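Alginate biosynthesis protein AlgX (Pseudomonas aeruginosa, PDB 4KNC) takes part in O-acetylation of the exopolysaccharide alginate in the periplasm and protects the polymer from degradation on its way through. Local coordinates at residues F254-E257 with D262-N265; S243-A248 with I295-T300; L278-S283 with N289-L294. All blocks are in the same frame, centred on the assembly; numbering follows the deposited sequence.

Interaction 1. Residues F254-E257 with D262-N265; sequences FLEE and DILN
Ile263 and Glu256 bury the most surface here, and they meet in two ways. The backbone N of Ile263 donates a hydrogen bond to Glu256 OE2 at 3.2 Å, and the bond is nearly straight, with an N-H...O angle of 169°. It uses the anti lone pair of OE2. A water reinforces the link: it donates both to Glu256 OE2 and, at 2.6 Å, to Ile263 O. One carboxylate oxygen thus holds the backbone of Ile263 directly at its N and through water at its O. The two side chains also lie antiparallel alongside one another, and Glu256 CG is 3.5 Å from Ile263 CG1. Glu256 CG stands anti to its carbonyl carbon (chi1 -63°), and the chain beyond it is extended, which carries the carboxylate across to the strand. Leu255 adds the third piece: its CB packs 3.9 Å from Ile263 CG1. Asp262 brings a like charge close, with OD1 3.9 Å from Glu256 OE2; its OD2 has a weak, long ion pair with Lys179. Leu255 also touches Ala160 and Val163 of helix 153-169, while Ile263 reaches Ile237 and Leu239 of the adjacent strand 237-240. The contact joins helix 251-259 to strand 263-265 within a beta-alpha-beta unit whose two strands belong to the parallel sheet of the SGNH hydrolase-like domain.

Interaction 2. Residues S243-A248 with I295-T300; sequences SNSGPA and IWEFAT
Glu297, on strand 293-298, meets Ser245 and Asn244 of the 3-10 segment 243-245, in the loop after strand 237-240. Before it in the strand, Ile295 stays within the sheet, and the Trp296 side chain points away from the turn.

Glu297 carries the contact. Its CG is anti to the backbone N (chi1 166°), and the chain then bends at chi2 (-91°), which brings the carboxylate to the turn. Ser245 OG donates a hydrogen bond to Glu297 OE2 at 2.5 Å, a short distance for such a pair. The hydroxyl comes from the anti side of OE2, 18° out of the carboxylate plane. Ser245 N is also near, 3.4 Å from Glu297 OE2. The other oxygen faces Asn244: Glu297 OE1 lies 3.7 Å from Asn244 CB and is hydrogen-bonded to Thr242 OG1. The buried carboxylate is thus engaged by a hydroxyl on each oxygen, Ser245 OG on OE2 and Thr242 OG1 on OE1. The amide end of Asn244 turns elsewhere, with OD1 hydrogen-bonded to Gln86 NE2.

Phe298, next along the strand, points away from the turn, as Trp296 does.

Ser243, the inferred nucleophile, does not touch the strand. Its OG is hydrogen-bonded to His150 NE2, of the inferred proton acceptor, and Asp148 completes the probable triad. The chemistry is consistent with a second-shell role, in which Glu297 ties down the turn carrying the inferred nucleophile.

Interaction 3. Residues L278-S283 with N289-L294; sequences LAYMTS and NPPKIL
Tyr280 reaches from helix 275-282 to Pro291 and Leu294, and its side chain carries the contact. With chi1 at -177° the ring extends away from its own backbone N, toward the chain leading into the strand. Pro291 faces the tyrosine and meets the ring at its edge. Pro291 CG lies near the ring plane, 4.4 Å from Tyr280 CE2. Leu294 lies alongside, with CD1 3.9 Å from Tyr280 CE2, in an oblique approach.

The phenol oxygen also touches carbon: Tyr280 OH is 3.5 Å from Pro291 CD. No hydrogen bond crosses between the segments.

The polar bonds lie within 278-283, at the end of the helix. Ser283 N and Ser283 OG both donate to Tyr280 O, the hydroxyl at 2.7 Å and in the carbonyl plane. Thr282 OG1 donates to Leu278 O from above the carbonyl plane. Ser283 is also the N-cap of the next helix, with a weak bond from Phe286 N to its OG.

Phe286 of helix 284-288 meets the Tyr280 ring edge-to-face and also touches Pro291. Ala238 and Val240 of strand 237-240 lie against Tyr280 too, so the ring packs among helix 284-288, strand 237-240 and the start of strand 293-298.

In the fold
All three contacts bear on the parallel sheet of the SGNH hydrolase-like domain. Interactions 2 and 3 are buried; interaction 1 is partly buried, at the outermost strand 263-265. Interactions 2 and 3 share strand 293-298, interaction 3 at its start and interaction 2 further along, toward the active site. Interactions 1 and 3 both lie within the chain between the segments of interaction 2. Their chemistry follows their place: a carboxylate, water and apolar mixture at the sheet edge, a buried hydroxyl-carboxylate bond in the active-site turn, and apolar packing away from the site. Interactions 1 and 2 touch through a probable Asn265 ND2 to Ser245 O hydrogen bond and through Leu255 and Ile263 packing on Ile295.

Interaction 1. Residues F254-E257 with D262-N265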
# COMPACT_ATOMS: atom_id res chain seq x y z
N PHE A 254 -1.72 -17.14 -7.50
CA PHE A 254 -0.59 -17.45 -8.37
C PHE A 254 0.73 -17.45 -7.59
O PHE A 254 1.61 -18.25 -7.86
CB PHE A 254 -0.54 -16.49 -9.56
CG PHE A 254 -1.76 -16.58 -10.46
CD1 PHE A 254 -2.17 -17.81 -10.97
CD2 PHE A 254 -2.49 -15.45 -10.79
CE1 PHE A 254 -3.30 -17.90 -11.81
CE2 PHE A 254 -3.61 -15.53 -11.61
CZ PHE A 254 -4.01 -16.76 -12.12
N LEU A 255 0.86 -16.54 -6.62
CA LEU A 255 2.03 -16.58 -5.76
C LEU A 255 2.14 -17.94 -5.07
O LEU A 255 3.23 -18.52 -5.03
CB LEU A 255 2.00 -15.47 -4.72
CG LEU A 255 2.27 -14.06 -5.23
CD1 LEU A 255 1.95 -13.01 -4.16
CD2 LEU A 255 3.71 -13.91 -5.68
N GLU A 256 1.03 -18.45 -4.54
CA GLU A 256 1.09 -19.76 -3.89
C GLU A 256 1.45 -20.86 -4.89
O GLU A 256 2.27 -21.72 -4.59
CB GLU A 256 -0.23 -20.11 -3.21
CG GLU A 256 -0.62 -19.17 -2.08
CD GLU A 256 -2.05 -19.36 -1.66
OE1 GLU A 256 -2.86 -19.75 -2.53
OE2 GLU A 256 -2.37 -19.13 -0.47
N GLU A 257 0.84 -20.80 -6.07
CA GLU A 257 1.06 -21.83 -7.07
C GLU A 257 2.53 -21.90 -7.43
O GLU A 257 3.13 -22.97 -7.39
CB GLU A 257 0.23 -21.58 -8.34
CG GLU A 257 0.54 -22.62 -9.40
CD GLU A 257 -0.12 -22.37 -10.73
OE1 GLU A 257 -0.99 -21.47 -10.83
OE2 GLU A 257 0.24 -23.09 -11.68
N ASP A 262 1.94 -20.92 1.47
CA ASP A 262 0.73 -20.15 1.82
C ASP A 262 0.99 -18.64 1.82
O ASP A 262 2.02 -18.17 2.32
CB ASP A 262 0.18 -20.56 3.19
CG ASP A 262 -0.75 -21.77 3.11
OD1 ASP A 262 -1.42 -21.93 2.08
OD2 ASP A 262 -0.81 -22.55 4.08
N ILE A 263 0.06 -17.88 1.26
CA ILE A 263 0.19 -16.43 1.25
C ILE A 263 -1.00 -15.82 1.97
O ILE A 263 -2.13 -15.89 1.48
CB ILE A 263 0.24 -15.88 -0.19
CG1 ILE A 263 1.37 -16.54 -0.99
CG2 ILE A 263 0.38 -14.37 -0.19
CD1 ILE A 263 2.75 -16.00 -0.70
N LEU A 264 -0.77 -15.25 3.15
CA LEU A 264 -1.83 -14.53 3.86
C LEU A 264 -2.13 -13.22 3.16
O LEU A 264 -1.32 -12.29 3.23
CB LEU A 264 -1.39 -14.23 5.29
CG LEU A 264 -0.98 -15.44 6.11
CD1 LEU A 264 -0.35 -14.98 7.42
CD2 LEU A 264 -2.17 -16.33 6.38
N ASN A 265 -3.29 -13.13 2.51
CA ASN A 265 -3.67 -11.94 1.77
C ASN A 265 -4.37 -10.88 2.64
O ASN A 265 -5.49 -11.09 3.09
CB ASN A 265 -4.58 -12.32 0.61
CG ASN A 265 -4.82 -11.18 -0.36
OD1 ASN A 265 -4.60 -10.02 -0.04
ND2 ASN A 265 -5.29 -11.51 -1.56
O HOH W 1 -4.24 -16.61 0.09

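Interaction 2. Residues S243-A248 with I295-T300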
# COMPACT_ATOMS: atom_id res chain seq x y z
N SER A 243 -6.18 -2.95 -4.53
CA SER A 243 -7.19 -3.75 -5.21
C SER A 243 -6.53 -4.75 -6.17
O SER A 243 -7.05 -5.83 -6.36
CB SER A 243 -8.25 -2.87 -5.92
OG SER A 243 -7.70 -2.14 -7.00
N ASN A 244 -5.36 -4.40 -6.71
CA ASN A 244 -4.59 -5.33 -7.58
C ASN A 244 -4.26 -6.70 -6.96
O ASN A 244 -4.13 -7.71 -7.69
CB ASN A 244 -3.29 -4.68 -8.08
CG ASN A 244 -3.53 -3.66 -9.19
OD1 ASN A 244 -3.72 -4.02 -10.36
ND2 ASN A 244 -3.54 -2.39 -8.83
N SER A 245 -4.11 -6.74 -5.64
CA SER A 245 -3.88 -8.02 -4.94
C SER A 245 -5.20 -8.63 -4.47
O SER A 245 -5.21 -9.62 -3.72
CB SER A 245 -2.92 -7.86 -3.75
OG SER A 245 -1.64 -7.39 -4.15
N GLY A 246 -6.31 -8.05 -4.93
CA GLY A 246 -7.63 -8.54 -4.59
C GLY A 246 -7.95 -9.88 -5.24
O GLY A 246 -7.31 -10.28 -6.20
N PRO A 247 -8.95 -10.58 -4.70
CA PRO A 247 -9.35 -11.93 -5.13
C PRO A 247 -9.65 -12.05 -6.62
O PRO A 247 -9.31 -13.07 -7.21
CB PRO A 247 -10.62 -12.18 -4.31
CG PRO A 247 -10.45 -11.32 -3.09
CD PRO A 247 -9.77 -10.08 -3.58
N ALA A 248 -10.25 -11.03 -7.21
CA ALA A 248 -10.64 -11.08 -8.62
C ALA A 248 -9.50 -11.39 -9.58
O ALA A 248 -9.72 -12.00 -10.61
CB ALA A 248 -11.32 -9.76 -9.02
N ILE A 295 5.26 -9.26 1.77
CA ILE A 295 5.23 -8.77 0.40
C ILE A 295 4.35 -7.51 0.29
O ILE A 295 3.21 -7.50 0.74
CB ILE A 295 4.67 -9.84 -0.55
CG1 ILE A 295 5.45 -11.14 -0.43
CG2 ILE A 295 4.68 -9.35 -2.00
CD1 ILE A 295 4.77 -12.29 -1.14
N TRP A 296 4.88 -6.46 -0.33
CA TRP A 296 4.20 -5.18 -0.35
C TRP A 296 4.04 -4.70 -1.78
O TRP A 296 5.01 -4.39 -2.45
CB TRP A 296 4.98 -4.17 0.50
CG TRP A 296 4.35 -2.80 0.64
CD1 TRP A 296 3.06 -2.43 0.32
CD2 TRP A 296 4.99 -1.62 1.13
NE1 TRP A 296 2.88 -1.09 0.59
CE2 TRP A 296 4.05 -0.57 1.08
CE3 TRP A 296 6.28 -1.35 1.58
CZ2 TRP A 296 4.36 0.72 1.48
CZ3 TRP A 296 6.58 -0.06 1.99
CH2 TRP A 296 5.63 0.96 1.94
N GLU A 297 2.78 -4.64 -2.23
CA GLU A 297 2.46 -4.33 -3.62
C GLU A 297 1.79 -2.95 -3.77
O GLU A 297 0.82 -2.65 -3.08
CB GLU A 297 1.56 -5.42 -4.20
CG GLU A 297 0.88 -5.04 -5.52
CD GLU A 297 -0.50 -4.37 -5.33
OE1 GLU A 297 -0.68 -3.25 -5.87
OE2 GLU A 297 -1.38 -4.94 -4.65
N PHE A 298 2.33 -2.13 -4.67
CA PHE A 298 1.74 -0.84 -5.01
C PHE A 298 2.27 -0.37 -6.37
O PHE A 298 3.23 -0.94 -6.90
CB PHE A 298 2.03 0.20 -3.93
CG PHE A 298 3.49 0.34 -3.59
CD1 PHE A 298 4.08 -0.47 -2.62
CD2 PHE A 298 4.28 1.29 -4.24
CE1 PHE A 298 5.43 -0.35 -2.31
CE2 PHE A 298 5.64 1.41 -3.93
CZ PHE A 298 6.22 0.59 -2.96
N ALA A 299 1.64 0.66 -6.93
CA ALA A 299 2.02 1.18 -8.23
C ALA A 299 2.91 2.42 -8.17
O ALA A 299 3.26 2.91 -7.10
CB ALA A 299 0.77 1.45 -9.09
N THR A 300 3.23 2.96 -9.34
CA THR A 300 4.31 3.93 -9.46
C THR A 300 3.90 5.40 -9.24
O THR A 300 4.74 6.29 -9.36
CB THR A 300 4.99 3.80 -10.84
OG1 THR A 300 4.02 3.95 -11.89
CG2 THR A 300 5.66 2.43 -10.97

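Interaction 3. Residues L278-S283 with N289-L294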
# COMPACT_ATOMS: atom_id res chain seq x y z
N LEU A 278 -0.57 -0.62 6.99
CA LEU A 278 -0.86 -0.02 8.30
C LEU A 278 -1.90 -0.84 9.07
O LEU A 278 -1.72 -1.14 10.25
CB LEU A 278 -1.31 1.44 8.15
CG LEU A 278 -0.28 2.49 7.71
CD1 LEU A 278 -0.88 3.92 7.79
CD2 LEU A 278 1.01 2.40 8.55
N ALA A 279 -2.99 -1.23 8.41
CA ALA A 279 -4.00 -2.05 9.07
C ALA A 279 -3.42 -3.38 9.52
O ALA A 279 -3.64 -3.81 10.66
CB ALA A 279 -5.21 -2.27 8.15
N TYR A 280 -2.66 -4.02 8.63
CA TYR A 280 -2.00 -5.29 8.97
C TYR A 280 -1.08 -5.18 10.19
O TYR A 280 -1.16 -5.98 11.12
CB TYR A 280 -1.23 -5.86 7.77
CG TYR A 280 -0.58 -7.19 8.05
CD1 TYR A 280 -1.31 -8.23 8.62
CD2 TYR A 280 0.75 -7.43 7.74
CE1 TYR A 280 -0.72 -9.46 8.89
CE2 TYR A 280 1.34 -8.65 8.00
CZ TYR A 280 0.61 -9.66 8.58
OH TYR A 280 1.21 -10.88 8.83
N MET A 281 -0.21 -4.17 10.20
CA MET A 281 0.69 -4.00 11.33
C MET A 281 0.01 -3.43 12.58
O MET A 281 0.62 -3.35 13.64
CB MET A 281 1.90 -3.14 10.96
CG MET A 281 2.69 -3.65 9.78
SD MET A 281 4.41 -3.11 9.84
CE MET A 281 4.26 -1.33 9.77
N THR A 282 -1.26 -3.03 12.47
CA THR A 282 -2.02 -2.68 13.67
C THR A 282 -2.67 -3.94 14.26
O THR A 282 -3.07 -3.96 15.42
CB THR A 282 -3.10 -1.60 13.40
OG1 THR A 282 -2.49 -0.46 12.78
CG2 THR A 282 -3.75 -1.15 14.71
N SER A 283 -2.78 -4.99 13.46
CA SER A 283 -3.47 -6.20 13.90
C SER A 283 -2.69 -6.96 14.98
O SER A 283 -1.45 -6.97 14.99
CB SER A 283 -3.78 -7.12 12.71
OG SER A 283 -2.64 -7.87 12.31
N ASN A 289 2.10 -13.58 15.80
CA ASN A 289 2.84 -14.43 14.86
C ASN A 289 3.32 -13.64 13.64
O ASN A 289 2.70 -13.70 12.58
CB ASN A 289 1.96 -15.58 14.39
CG ASN A 289 1.32 -16.34 15.54
OD1 ASN A 289 2.01 -16.77 16.47
ND2 ASN A 289 0.00 -16.50 15.49
N PRO A 290 4.42 -12.89 13.78
CA PRO A 290 4.92 -12.11 12.63
C PRO A 290 5.37 -13.00 11.48
O PRO A 290 5.95 -14.06 11.70
CB PRO A 290 6.11 -11.33 13.21
CG PRO A 290 6.51 -12.07 14.46
CD PRO A 290 5.23 -12.67 15.00
N PRO A 291 5.11 -12.57 10.24
CA PRO A 291 5.54 -13.36 9.09
C PRO A 291 7.05 -13.32 8.96
O PRO A 291 7.66 -12.37 9.43
CB PRO A 291 4.93 -12.60 7.91
CG PRO A 291 4.94 -11.16 8.38
CD PRO A 291 4.59 -11.24 9.85
N LYS A 292 7.63 -14.35 8.34
CA LYS A 292 9.05 -14.34 7.99
C LYS A 292 9.25 -13.40 6.80
O LYS A 292 10.29 -12.76 6.66
CB LYS A 292 9.49 -15.75 7.59
CG LYS A 292 9.26 -16.80 8.66
CD LYS A 292 10.29 -16.68 9.77
CE LYS A 292 10.07 -17.71 10.86
NZ LYS A 292 8.85 -17.41 11.66
N ILE A 293 8.24 -13.34 5.94
CA ILE A 293 8.31 -12.55 4.72
C ILE A 293 7.04 -11.70 4.56
O ILE A 293 5.91 -12.18 4.73
CB ILE A 293 8.50 -13.44 3.46
CG1 ILE A 293 9.69 -14.39 3.62
CG2 ILE A 293 8.66 -12.58 2.20
CD1 ILE A 293 9.96 -15.25 2.41
N LEU A 294 7.24 -10.43 4.25
CA LEU A 294 6.15 -9.49 4.01
C LEU A 294 6.27 -8.98 2.58
O LEU A 294 7.28 -8.37 2.22
CB LEU A 294 6.24 -8.31 4.99
CG LEU A 294 5.20 -7.19 4.87
CD1 LEU A 294 3.79 -7.72 5.06
CD2 LEU A 294 5.50 -6.09 5.88